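Local coordinates for putative lipoprotein (Bacteroides fragilis, PDB 3QNK) that is of unknown specificity but, as a SusD-like outer-membrane lipoprotein, probably binds glycans at the cell surface for uptake by a partner transporter, at residues B[2-7]-B[83-88]; B[31-36]-B[240-245]; B[123-128]-B[496-501]; B[279-284]-B[317-322]. All coordinates share one frame; numbering follows the deposited sequence.

Contact 1: B[2-7]-B[83-88]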
# COMPACT_ATOMS: atom_id res chain seq x y z
N LYS B 2 -5.70 2.07 -7.36
CA LYS B 2 -5.42 0.65 -7.56
C LYS B 2 -6.05 0.10 -8.84
O LYS B 2 -5.43 -0.69 -9.56
CB LYS B 2 -5.91 -0.19 -6.38
CG LYS B 2 -4.79 -0.88 -5.60
CD LYS B 2 -5.31 -1.33 -4.25
CE LYS B 2 -4.25 -1.58 -3.22
NZ LYS B 2 -4.87 -2.03 -1.94
N ALA B 3 -7.30 0.49 -9.11
CA ALA B 3 -8.02 0.03 -10.29
C ALA B 3 -7.47 0.68 -11.58
O ALA B 3 -7.04 1.84 -11.54
CB ALA B 3 -9.50 0.35 -10.13
N PRO B 4 -7.54 -0.02 -12.74
CA PRO B 4 -7.16 0.62 -14.01
C PRO B 4 -8.07 1.81 -14.32
O PRO B 4 -9.24 1.80 -13.93
CB PRO B 4 -7.35 -0.51 -15.04
CG PRO B 4 -7.34 -1.77 -14.24
CD PRO B 4 -8.02 -1.40 -12.98
N LEU B 5 -7.52 2.84 -14.99
CA LEU B 5 -8.22 4.10 -15.30
C LEU B 5 -9.60 3.92 -15.94
O LEU B 5 -10.51 4.66 -15.59
CB LEU B 5 -7.35 4.99 -16.20
CG LEU B 5 -7.75 6.46 -16.27
CD1 LEU B 5 -7.20 7.24 -15.09
CD2 LEU B 5 -7.32 7.08 -17.57
N ASP B 6 -9.76 2.93 -16.85
CA ASP B 6 -11.03 2.69 -17.56
C ASP B 6 -12.22 2.35 -16.62
O ASP B 6 -13.37 2.55 -17.03
CB ASP B 6 -10.87 1.62 -18.67
CG ASP B 6 -10.61 0.19 -18.23
OD1 ASP B 6 -9.97 -0.00 -17.18
OD2 ASP B 6 -10.99 -0.74 -18.99
N GLU B 7 -11.95 1.91 -15.37
CA GLU B 7 -12.99 1.56 -14.38
C GLU B 7 -13.78 2.80 -13.87
O GLU B 7 -14.92 2.66 -13.43
CB GLU B 7 -12.38 0.77 -13.21
CG GLU B 7 -11.74 -0.54 -13.64
CD GLU B 7 -12.09 -1.76 -12.81
OE1 GLU B 7 -13.28 -1.96 -12.50
OE2 GLU B 7 -11.16 -2.56 -12.53
N LYS B 83 0.50 -2.82 -10.83
CA LYS B 83 1.07 -2.11 -11.98
C LYS B 83 0.98 -2.98 -13.21
O LYS B 83 0.55 -2.52 -14.27
CB LYS B 83 2.53 -1.70 -11.71
CG LYS B 83 2.71 -0.81 -10.50
CD LYS B 83 4.17 -0.40 -10.38
CE LYS B 83 4.49 0.11 -9.00
NZ LYS B 83 3.91 1.46 -8.73
N VAL B 84 1.36 -4.26 -13.05
CA VAL B 84 1.32 -5.25 -14.12
C VAL B 84 -0.14 -5.48 -14.53
O VAL B 84 -0.41 -5.50 -15.72
CB VAL B 84 2.05 -6.56 -13.73
CG1 VAL B 84 1.69 -7.69 -14.69
CG2 VAL B 84 3.56 -6.36 -13.69
N ARG B 85 -1.07 -5.56 -13.55
CA ARG B 85 -2.50 -5.75 -13.85
C ARG B 85 -3.00 -4.64 -14.80
O ARG B 85 -3.69 -4.95 -15.77
CB ARG B 85 -3.33 -5.81 -12.56
CG ARG B 85 -4.81 -6.16 -12.80
CD ARG B 85 -5.62 -6.16 -11.51
NE ARG B 85 -6.96 -6.70 -11.74
CZ ARG B 85 -8.05 -5.96 -11.89
NH1 ARG B 85 -7.97 -4.64 -11.82
NH2 ARG B 85 -9.22 -6.54 -12.11
N LYS B 86 -2.60 -3.37 -14.54
CA LYS B 86 -2.97 -2.21 -15.34
C LYS B 86 -2.42 -2.32 -16.77
O LYS B 86 -3.12 -1.93 -17.70
CB LYS B 86 -2.50 -0.93 -14.67
CG LYS B 86 -3.24 -0.57 -13.38
CD LYS B 86 -2.81 0.80 -12.88
CE LYS B 86 -3.60 1.26 -11.68
NZ LYS B 86 -3.45 2.72 -11.47
N CYS B 87 -1.21 -2.90 -16.95
CA CYS B 87 -0.61 -3.13 -18.28
C CYS B 87 -1.40 -4.17 -19.05
O CYS B 87 -1.75 -3.93 -20.21
CB CYS B 87 0.85 -3.55 -18.18
SG CYS B 87 1.94 -2.32 -17.44
N ASN B 88 -1.67 -5.33 -18.40
CA ASN B 88 -2.39 -6.47 -18.97
C ASN B 88 -3.78 -6.09 -19.42
O ASN B 88 -4.26 -6.62 -20.42
CB ASN B 88 -2.45 -7.62 -17.98
CG ASN B 88 -1.11 -8.24 -17.67
OD1 ASN B 88 -0.17 -8.19 -18.48
ND2 ASN B 88 -1.00 -8.87 -16.51
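Lys86 and Pro4 make the central meeting of the N-terminal residues 2-7 with helix 76-93, a worked example of how CG, CE and NZ of one lysine can each meet something different. From CB the chain sets off with CG anti to the carbonyl carbon and beside the backbone N (chi1 -69°), and Lys86 CG comes to rest 4.1 Å from Pro4 CA. Beyond CG the chain stays extended, which carries CE to the backbone carbonyls. There Lys86 CE lies 3.4 Å from Lys2 O and 3.5 Å from Ala3 O. Lys86 NZ is still 3.7 Å from Ala3 O, and its salt bridges go to Glu30 and Asp26.

Arg85, one residue back, crosses the proline ring at about a right angle. Arg85 NH1 sits 3.4 Å from Pro4 CD, with that carbon near the guanidinium plane at its edge. Glu7 OE2 also approaches in this plane, but at 3.9 Å from Arg85 NH1 the salt bridge is long, and Arg89 is the stronger partner of Glu7. Arg85 further packs on Pro247 of the second subunit.

No hydrogen bond joins residues 2-7 to 83-88. The chain start is held to this helix of the alpha-alpha superhelix by the Lys86 methylenes, the Arg85 guanidinium edge against Pro4 and one long salt bridge, while two acids next to Lys86 NZ probably stabilise its charged form.

Contact 2: B[31-36]-B[240-245]. With PO4 (phosphate ion), chain F.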
# COMPACT_ATOMS: atom_id res chain seq x y z
N ILE B 31 5.45 4.42 -12.35
CA ILE B 31 6.89 4.28 -12.15
C ILE B 31 7.20 4.84 -10.76
O ILE B 31 6.86 6.01 -10.48
CB ILE B 31 7.74 4.95 -13.27
CG1 ILE B 31 7.50 4.31 -14.64
CG2 ILE B 31 9.23 4.93 -12.90
CD1 ILE B 31 7.95 5.21 -15.79
N SER B 32 7.77 4.01 -9.89
CA SER B 32 8.08 4.43 -8.52
C SER B 32 9.56 4.72 -8.33
O SER B 32 10.41 4.00 -8.88
CB SER B 32 7.66 3.36 -7.52
OG SER B 32 6.27 3.09 -7.63
N VAL B 33 9.86 5.75 -7.54
CA VAL B 33 11.23 6.13 -7.15
C VAL B 33 11.33 6.08 -5.63
O VAL B 33 10.52 6.71 -4.94
CB VAL B 33 11.66 7.51 -7.69
CG1 VAL B 33 13.16 7.73 -7.49
CG2 VAL B 33 11.27 7.67 -9.16
N ASP B 34 12.29 5.32 -5.13
CA ASP B 34 12.55 5.25 -3.69
C ASP B 34 13.37 6.46 -3.28
O ASP B 34 14.60 6.47 -3.49
CB ASP B 34 13.28 3.95 -3.33
CG ASP B 34 13.59 3.76 -1.84
OD1 ASP B 34 13.10 4.57 -1.01
OD2 ASP B 34 14.31 2.76 -1.50
N GLY B 35 12.69 7.47 -2.74
CA GLY B 35 13.31 8.70 -2.28
C GLY B 35 14.36 8.50 -1.21
O GLY B 35 15.30 9.29 -1.10
N LEU B 36 14.25 7.39 -0.44
CA LEU B 36 15.13 7.04 0.67
C LEU B 36 16.30 6.15 0.26
O LEU B 36 17.27 6.00 1.05
CB LEU B 36 14.32 6.40 1.78
CG LEU B 36 13.38 7.38 2.45
CD1 LEU B 36 12.13 6.70 2.92
CD2 LEU B 36 14.09 8.14 3.57
N PHE B 240 16.43 7.46 -20.47
CA PHE B 240 15.12 7.41 -19.82
C PHE B 240 15.21 7.99 -18.42
O PHE B 240 16.08 7.60 -17.64
CB PHE B 240 14.53 5.97 -19.78
CG PHE B 240 13.07 5.94 -19.37
CD1 PHE B 240 12.07 6.31 -20.27
CD2 PHE B 240 12.69 5.59 -18.09
CE1 PHE B 240 10.72 6.33 -19.88
CE2 PHE B 240 11.35 5.59 -17.71
CZ PHE B 240 10.37 5.96 -18.61
N ASP B 241 14.29 8.91 -18.10
CA ASP B 241 14.23 9.54 -16.78
C ASP B 241 12.79 9.84 -16.34
O ASP B 241 11.84 9.70 -17.12
CB ASP B 241 15.07 10.84 -16.74
CG ASP B 241 14.63 11.99 -17.65
OD1 ASP B 241 13.60 11.84 -18.37
OD2 ASP B 241 15.32 13.03 -17.66
N VAL B 242 12.65 10.23 -15.07
CA VAL B 242 11.43 10.67 -14.41
C VAL B 242 11.78 11.88 -13.55
O VAL B 242 12.81 11.88 -12.87
CB VAL B 242 10.67 9.56 -13.61
CG1 VAL B 242 9.96 8.60 -14.54
CG2 VAL B 242 11.57 8.82 -12.67
N GLN B 243 10.96 12.92 -13.61
CA GLN B 243 11.14 14.10 -12.76
C GLN B 243 10.29 13.81 -11.54
O GLN B 243 9.07 13.89 -11.60
CB GLN B 243 10.80 15.43 -13.47
CG GLN B 243 11.76 15.78 -14.61
CD GLN B 243 11.59 14.90 -15.84
OE1 GLN B 243 10.48 14.72 -16.36
NE2 GLN B 243 12.67 14.31 -16.32
N TYR B 244 10.94 13.29 -10.49
CA TYR B 244 10.28 12.86 -9.27
C TYR B 244 10.12 14.00 -8.30
O TYR B 244 11.11 14.54 -7.81
CB TYR B 244 11.06 11.69 -8.64
CG TYR B 244 10.50 11.16 -7.33
CD1 TYR B 244 9.22 10.61 -7.26
CD2 TYR B 244 11.29 11.12 -6.18
CE1 TYR B 244 8.72 10.10 -6.06
CE2 TYR B 244 10.80 10.60 -4.98
CZ TYR B 244 9.52 10.09 -4.93
OH TYR B 244 9.05 9.57 -3.75
N LYS B 245 8.86 14.41 -8.08
CA LYS B 245 8.48 15.46 -7.14
C LYS B 245 7.48 14.84 -6.18
O LYS B 245 6.30 14.73 -6.52
CB LYS B 245 7.92 16.70 -7.87
P PO4 F . 11.91 1.11 -6.33
O1 PO4 F . 12.84 0.02 -5.59
O2 PO4 F . 10.36 1.02 -5.82
O3 PO4 F . 12.64 2.57 -6.34
O4 PO4 F . 11.86 0.77 -7.87
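Val33 sets its CB over the ring of Tyr244, the tightly packed part of a contact between an extended loop and strand 238-244. Val33 CB stands 3.9 Å from the centroid of the Tyr244 ring, only 11° off the ring normal, a CH-pi contact over the centre of one face. Tyr244 CG is anti to its backbone N (chi1 178°), which starts the ring off toward the loop, and the two side chains run antiparallel beside one another. Val33 CG2 then meets Val242 CG2 tip to tip at 3.7 Å. Met253 and Trp386 pack against Val33 as well.

The longer approach is that of Ile31 CG2 to Val242 CG1, at 4.1 Å. The tip of the isoleucine still reaches Phe240: Ile31 CD1 lies at the ring edge, in plane, 3.8 Å from Phe240 CZ.

The other side of the loop is polar. Ser32 and Asp34 point away from the strand; Ser32 is exposed, with its OG bonded to Lys83. Asp34 N gives a weak hydrogen bond of 3.0 Å to O3 of a phosphate ion that probably came from the crystallisation liquor. Asp34 also closes an Asx turn: Leu36 N donates to Asp34 OD1 at 3.1 Å, meeting it from above the carboxylate plane.

Strand 238-244 spends its backbone bonds on strands 384-387 and 389-390 of a small antiparallel sheet. Apolar side chains thus hold the loop to the sheet, and its polar face is left for turn bonds and, through Asp34 N, a weak bond to the phosphate.

Contact 3: B[123-128]-B[496-501]. With PO4 (phosphate ion), chain F.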
# COMPACT_ATOMS: atom_id res chain seq x y z
N VAL B 123 11.74 -9.27 -10.57
CA VAL B 123 12.70 -10.33 -10.88
C VAL B 123 14.07 -10.04 -10.28
O VAL B 123 14.65 -10.95 -9.68
CB VAL B 123 12.77 -10.64 -12.40
CG1 VAL B 123 13.86 -11.65 -12.73
CG2 VAL B 123 11.42 -11.15 -12.88
N LYS B 124 14.57 -8.78 -10.38
CA LYS B 124 15.89 -8.42 -9.82
C LYS B 124 15.94 -8.63 -8.27
O LYS B 124 17.02 -8.78 -7.71
CB LYS B 124 16.36 -7.01 -10.23
CG LYS B 124 15.51 -5.85 -9.71
CD LYS B 124 16.20 -4.49 -9.92
CE LYS B 124 15.98 -3.83 -11.26
NZ LYS B 124 17.11 -2.91 -11.62
N ARG B 125 14.78 -8.74 -7.61
CA ARG B 125 14.65 -8.89 -6.17
C ARG B 125 14.38 -10.32 -5.75
O ARG B 125 15.20 -10.92 -5.06
CB ARG B 125 13.52 -7.99 -5.63
CG ARG B 125 13.84 -6.50 -5.63
CD ARG B 125 12.62 -5.73 -5.21
NE ARG B 125 12.91 -4.64 -4.26
CZ ARG B 125 13.20 -3.40 -4.63
NH1 ARG B 125 13.29 -3.08 -5.91
NH2 ARG B 125 13.42 -2.47 -3.71
N TYR B 126 13.23 -10.88 -6.18
CA TYR B 126 12.76 -12.21 -5.80
C TYR B 126 13.26 -13.36 -6.70
O TYR B 126 13.20 -14.52 -6.28
CB TYR B 126 11.21 -12.24 -5.78
CG TYR B 126 10.57 -11.09 -5.02
CD1 TYR B 126 10.41 -11.14 -3.64
CD2 TYR B 126 10.11 -9.95 -5.68
CE1 TYR B 126 9.83 -10.09 -2.93
CE2 TYR B 126 9.51 -8.91 -4.99
CZ TYR B 126 9.38 -8.98 -3.61
OH TYR B 126 8.77 -7.96 -2.93
N GLY B 127 13.72 -13.05 -7.92
CA GLY B 127 14.16 -14.05 -8.88
C GLY B 127 12.96 -14.43 -9.70
O GLY B 127 12.28 -13.55 -10.24
N GLY B 128 12.63 -15.71 -9.74
CA GLY B 128 11.42 -16.13 -10.43
C GLY B 128 10.17 -15.59 -9.75
O GLY B 128 10.10 -15.54 -8.52
N TYR B 496 21.12 -13.27 -1.51
CA TYR B 496 21.27 -13.08 -2.98
C TYR B 496 19.88 -13.00 -3.63
O TYR B 496 19.77 -12.63 -4.81
CB TYR B 496 22.16 -14.13 -3.62
CG TYR B 496 23.64 -13.88 -3.41
CD1 TYR B 496 24.20 -12.62 -3.64
CD2 TYR B 496 24.50 -14.90 -3.00
CE1 TYR B 496 25.56 -12.38 -3.43
CE2 TYR B 496 25.85 -14.66 -2.76
CZ TYR B 496 26.38 -13.41 -3.00
OH TYR B 496 27.72 -13.20 -2.77
N LEU B 497 18.81 -13.27 -2.82
CA LEU B 497 17.41 -13.13 -3.22
C LEU B 497 16.59 -12.56 -2.08
O LEU B 497 16.89 -12.84 -0.92
CB LEU B 497 16.82 -14.48 -3.67
CG LEU B 497 17.21 -14.98 -5.08
CD1 LEU B 497 16.50 -16.27 -5.39
CD2 LEU B 497 16.88 -13.92 -6.18
N THR B 498 15.57 -11.74 -2.40
CA THR B 498 14.63 -11.13 -1.44
C THR B 498 13.56 -12.15 -1.02
O THR B 498 13.07 -12.86 -1.90
CB THR B 498 14.01 -9.87 -2.05
OG1 THR B 498 15.08 -8.97 -2.30
CG2 THR B 498 12.98 -9.18 -1.14
N PRO B 499 13.19 -12.30 0.27
CA PRO B 499 12.14 -13.30 0.60
C PRO B 499 10.79 -12.91 0.04
O PRO B 499 10.47 -11.72 -0.11
CB PRO B 499 12.10 -13.33 2.14
CG PRO B 499 12.78 -12.14 2.59
CD PRO B 499 13.60 -11.55 1.48
N VAL B 500 10.02 -13.91 -0.36
CA VAL B 500 8.65 -13.69 -0.80
C VAL B 500 7.88 -13.47 0.51
O VAL B 500 8.10 -14.23 1.48
CB VAL B 500 8.10 -14.87 -1.66
CG1 VAL B 500 6.60 -14.72 -1.93
CG2 VAL B 500 8.88 -15.03 -2.97
N PRO B 501 7.03 -12.42 0.62
CA PRO B 501 6.28 -12.20 1.88
C PRO B 501 5.53 -13.45 2.35
O PRO B 501 4.91 -14.14 1.55
CB PRO B 501 5.33 -11.08 1.50
CG PRO B 501 6.07 -10.35 0.47
CD PRO B 501 6.70 -11.40 -0.37
P PO4 F . 11.91 1.11 -6.33
O1 PO4 F . 12.84 0.02 -5.59
O2 PO4 F . 10.36 1.02 -5.82
O3 PO4 F . 12.64 2.57 -6.34
O4 PO4 F . 11.86 0.77 -7.87
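Arg125 and Thr498 meet at the C-terminal end of helix 101-126, where residues 496-501 cross the last turn of a helix in the alpha-alpha superhelix of this SusD-like protein. At Val123, the carbonyl O still takes a helical bond, from Gly127 N at 2.9 Å, while the side chain packs on helix 149-166.

Arg125 works in two directions. Its guanidinium leads away to a phosphate ion, probably from the crystallisation liquor, which it meets edge-on: Arg125 NH1 and NH2 both donate to phosphate O1, NH1 at 3.1 Å. Salt bridges to Glu121 and Asp74 orient the same group and probably offset its charge beside the phosphate. The carbonyl O of Arg125, at the open end of the helix, receives Thr498 N at 2.8 Å in a nearly straight bond (172°), with the donor well above the carbonyl plane. Thr498 OG1 lies beside its own backbone N (chi1 -62°) and adds a weak bond of 3.4 Å to the same Arg125 O. Leu497 CD2 also lies against this oxygen.

Tyr126 follows, one face of its ring lying against Arg125 CB. Its OH is bonded to Asp73 and Trp77 N, which fix the far end of the ring. Across the contact, Thr498 CG2 touches Tyr126 CE1 at 3.7 Å, and Pro499 O comes to the ring edge, in plane, 3.3 Å from Tyr126 CE1. Asn514 ties the two segments together by bonding both Tyr126 O and Thr498 O. Gly127 then leaves the helix with positive phi (90°), and Gly127 N lies 3.7 Å from Leu497 CD2.

Contact 4: B[279-284]-B[317-322]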
# COMPACT_ATOMS: atom_id res chain seq x y z
N GLU B 279 34.86 3.41 2.62
CA GLU B 279 35.19 2.38 1.61
C GLU B 279 34.91 2.88 0.19
O GLU B 279 35.70 2.61 -0.72
CB GLU B 279 34.41 1.08 1.85
CG GLU B 279 35.01 0.28 2.99
CD GLU B 279 34.61 0.63 4.41
OE1 GLU B 279 33.77 1.55 4.59
OE2 GLU B 279 35.16 -0.00 5.34
N LEU B 280 33.82 3.64 0.02
CA LEU B 280 33.53 4.24 -1.27
C LEU B 280 34.47 5.42 -1.52
O LEU B 280 34.97 5.55 -2.64
CB LEU B 280 32.07 4.70 -1.39
CG LEU B 280 31.70 5.46 -2.65
CD1 LEU B 280 31.89 4.61 -3.94
CD2 LEU B 280 30.31 6.00 -2.55
N ILE B 281 34.72 6.26 -0.50
CA ILE B 281 35.59 7.42 -0.67
C ILE B 281 36.98 6.93 -1.11
O ILE B 281 37.56 7.50 -2.04
CB ILE B 281 35.61 8.30 0.63
CG1 ILE B 281 34.50 9.36 0.59
CG2 ILE B 281 36.94 9.02 0.80
CD1 ILE B 281 33.14 8.92 0.57
N ASP B 282 37.45 5.82 -0.50
CA ASP B 282 38.75 5.22 -0.80
C ASP B 282 38.86 4.73 -2.24
O ASP B 282 39.98 4.66 -2.76
CB ASP B 282 39.01 4.03 0.15
CG ASP B 282 39.45 4.41 1.57
OD1 ASP B 282 39.81 5.61 1.79
OD2 ASP B 282 39.48 3.51 2.45
N ALA B 283 37.71 4.37 -2.87
CA ALA B 283 37.63 3.84 -4.22
C ALA B 283 37.73 4.93 -5.33
O ALA B 283 38.00 4.59 -6.49
CB ALA B 283 36.35 3.05 -4.38
N PHE B 284 37.55 6.23 -4.98
CA PHE B 284 37.73 7.32 -5.94
C PHE B 284 39.21 7.56 -6.16
O PHE B 284 39.96 7.78 -5.22
CB PHE B 284 37.05 8.61 -5.47
CG PHE B 284 35.56 8.61 -5.60
CD1 PHE B 284 34.94 8.98 -6.79
CD2 PHE B 284 34.76 8.28 -4.51
CE1 PHE B 284 33.55 8.99 -6.90
CE2 PHE B 284 33.37 8.30 -4.62
CZ PHE B 284 32.77 8.64 -5.81
N PRO B 317 37.16 14.11 -11.15
CA PRO B 317 35.91 14.89 -11.04
C PRO B 317 34.70 14.21 -10.38
O PRO B 317 33.95 14.90 -9.69
CB PRO B 317 35.59 15.23 -12.50
CG PRO B 317 36.92 15.36 -13.14
CD PRO B 317 37.76 14.28 -12.50
N ARG B 318 34.50 12.87 -10.56
CA ARG B 318 33.32 12.16 -10.02
C ARG B 318 33.33 12.17 -8.50
O ARG B 318 32.26 12.04 -7.90
CB ARG B 318 33.21 10.73 -10.55
CG ARG B 318 32.90 10.66 -12.05
CD ARG B 318 32.94 9.25 -12.60
NE ARG B 318 34.27 8.64 -12.49
CZ ARG B 318 34.60 7.46 -13.01
NH1 ARG B 318 33.72 6.77 -13.70
NH2 ARG B 318 35.82 6.98 -12.84
N PHE B 319 34.50 12.37 -7.88
CA PHE B 319 34.59 12.44 -6.43
C PHE B 319 33.83 13.67 -5.93
O PHE B 319 32.93 13.53 -5.11
CB PHE B 319 36.05 12.44 -5.95
CG PHE B 319 36.17 12.73 -4.48
CD1 PHE B 319 35.95 11.73 -3.53
CD2 PHE B 319 36.48 14.02 -4.02
CE1 PHE B 319 36.05 12.00 -2.17
CE2 PHE B 319 36.57 14.28 -2.65
CZ PHE B 319 36.37 13.27 -1.74
N TYR B 320 34.17 14.87 -6.45
CA TYR B 320 33.57 16.16 -6.07
C TYR B 320 32.14 16.27 -6.59
O TYR B 320 31.36 17.04 -6.05
CB TYR B 320 34.44 17.34 -6.58
CG TYR B 320 35.87 17.25 -6.10
CD1 TYR B 320 36.20 17.53 -4.77
CD2 TYR B 320 36.87 16.75 -6.92
CE1 TYR B 320 37.50 17.38 -4.30
CE2 TYR B 320 38.19 16.60 -6.47
CZ TYR B 320 38.50 16.92 -5.16
OH TYR B 320 39.79 16.69 -4.75
N ALA B 321 31.80 15.46 -7.59
CA ALA B 321 30.48 15.40 -8.19
C ALA B 321 29.53 14.58 -7.35
O ALA B 321 28.33 14.84 -7.38
CB ALA B 321 30.56 14.80 -9.58
N ASN B 322 30.03 13.58 -6.61
CA ASN B 322 29.21 12.68 -5.81
C ASN B 322 29.22 12.93 -4.30
O ASN B 322 28.23 12.59 -3.62
CB ASN B 322 29.70 11.25 -6.00
CG ASN B 322 29.28 10.57 -7.26
OD1 ASN B 322 28.39 9.72 -7.22
ND2 ASN B 322 29.97 10.83 -8.36
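Phe284 and Phe319 form a T-shaped pair, the edge of Phe319 turned to the face of Phe284. The centroids are 5.5 Å apart and the planes stand at 76°, with Phe319 CD1 3.8 Å from Phe284 CG. The face of Phe284 is used a second time, by the helix backbone: Phe319 CA lies 3.9 Å from the Phe284 centroid in a CH-pi contact, 29° off the ring normal. Further along the ring, Phe284 CE1 is 3.5 Å from Arg318 O, and Phe284 CZ lies 4.0 Å from Asn322 CB. Ile281 CG1 meets the edge of the Phe319 ring, 4.1 Å from Phe319 CE1.

The pair joins the end of helix 278-283 to the short helix 317-322, within the SusD family region and with only loop and two strand residues between them. The CG of Phe284, anti to the carbonyl carbon (chi1 -75°), starts the ring toward helix 317-322.

A second layer sets these groups. Asn322 ND2 donates to Arg318 O, one turn back, while Asn322 OD1 accepts from Lys363. Ile445 of helix 432-446 packs on Phe284, and Glu446, Glu442 and Glu316 bind the Arg318 guanidinium.

Contacts 3 and 4 are buried, contact 2 partly so, and contact 1, its centre about 25 Å from the centre of the chain, lies near the surface and the second subunit. Their chemistry follows their place: charged side chains in contact 1, aliphatic and CH-pi packing in contact 2, a backbone hydrogen bond at a helix end in contact 3, an edge-to-face phenylalanine pair in contact 4. Contacts 1 and 3 use successive helices, 76-93 and 101-126. Lys83 NZ of contact 1 lies 3.1 Å from Ser32 OG of contact 2, probably a hydrogen bond. Contacts 2 and 3 share a phosphate ion, and each joins the N-terminal family region to the C-terminal one. Contact 4 stays within the latter, across the chain centre from contacts 1 and 3.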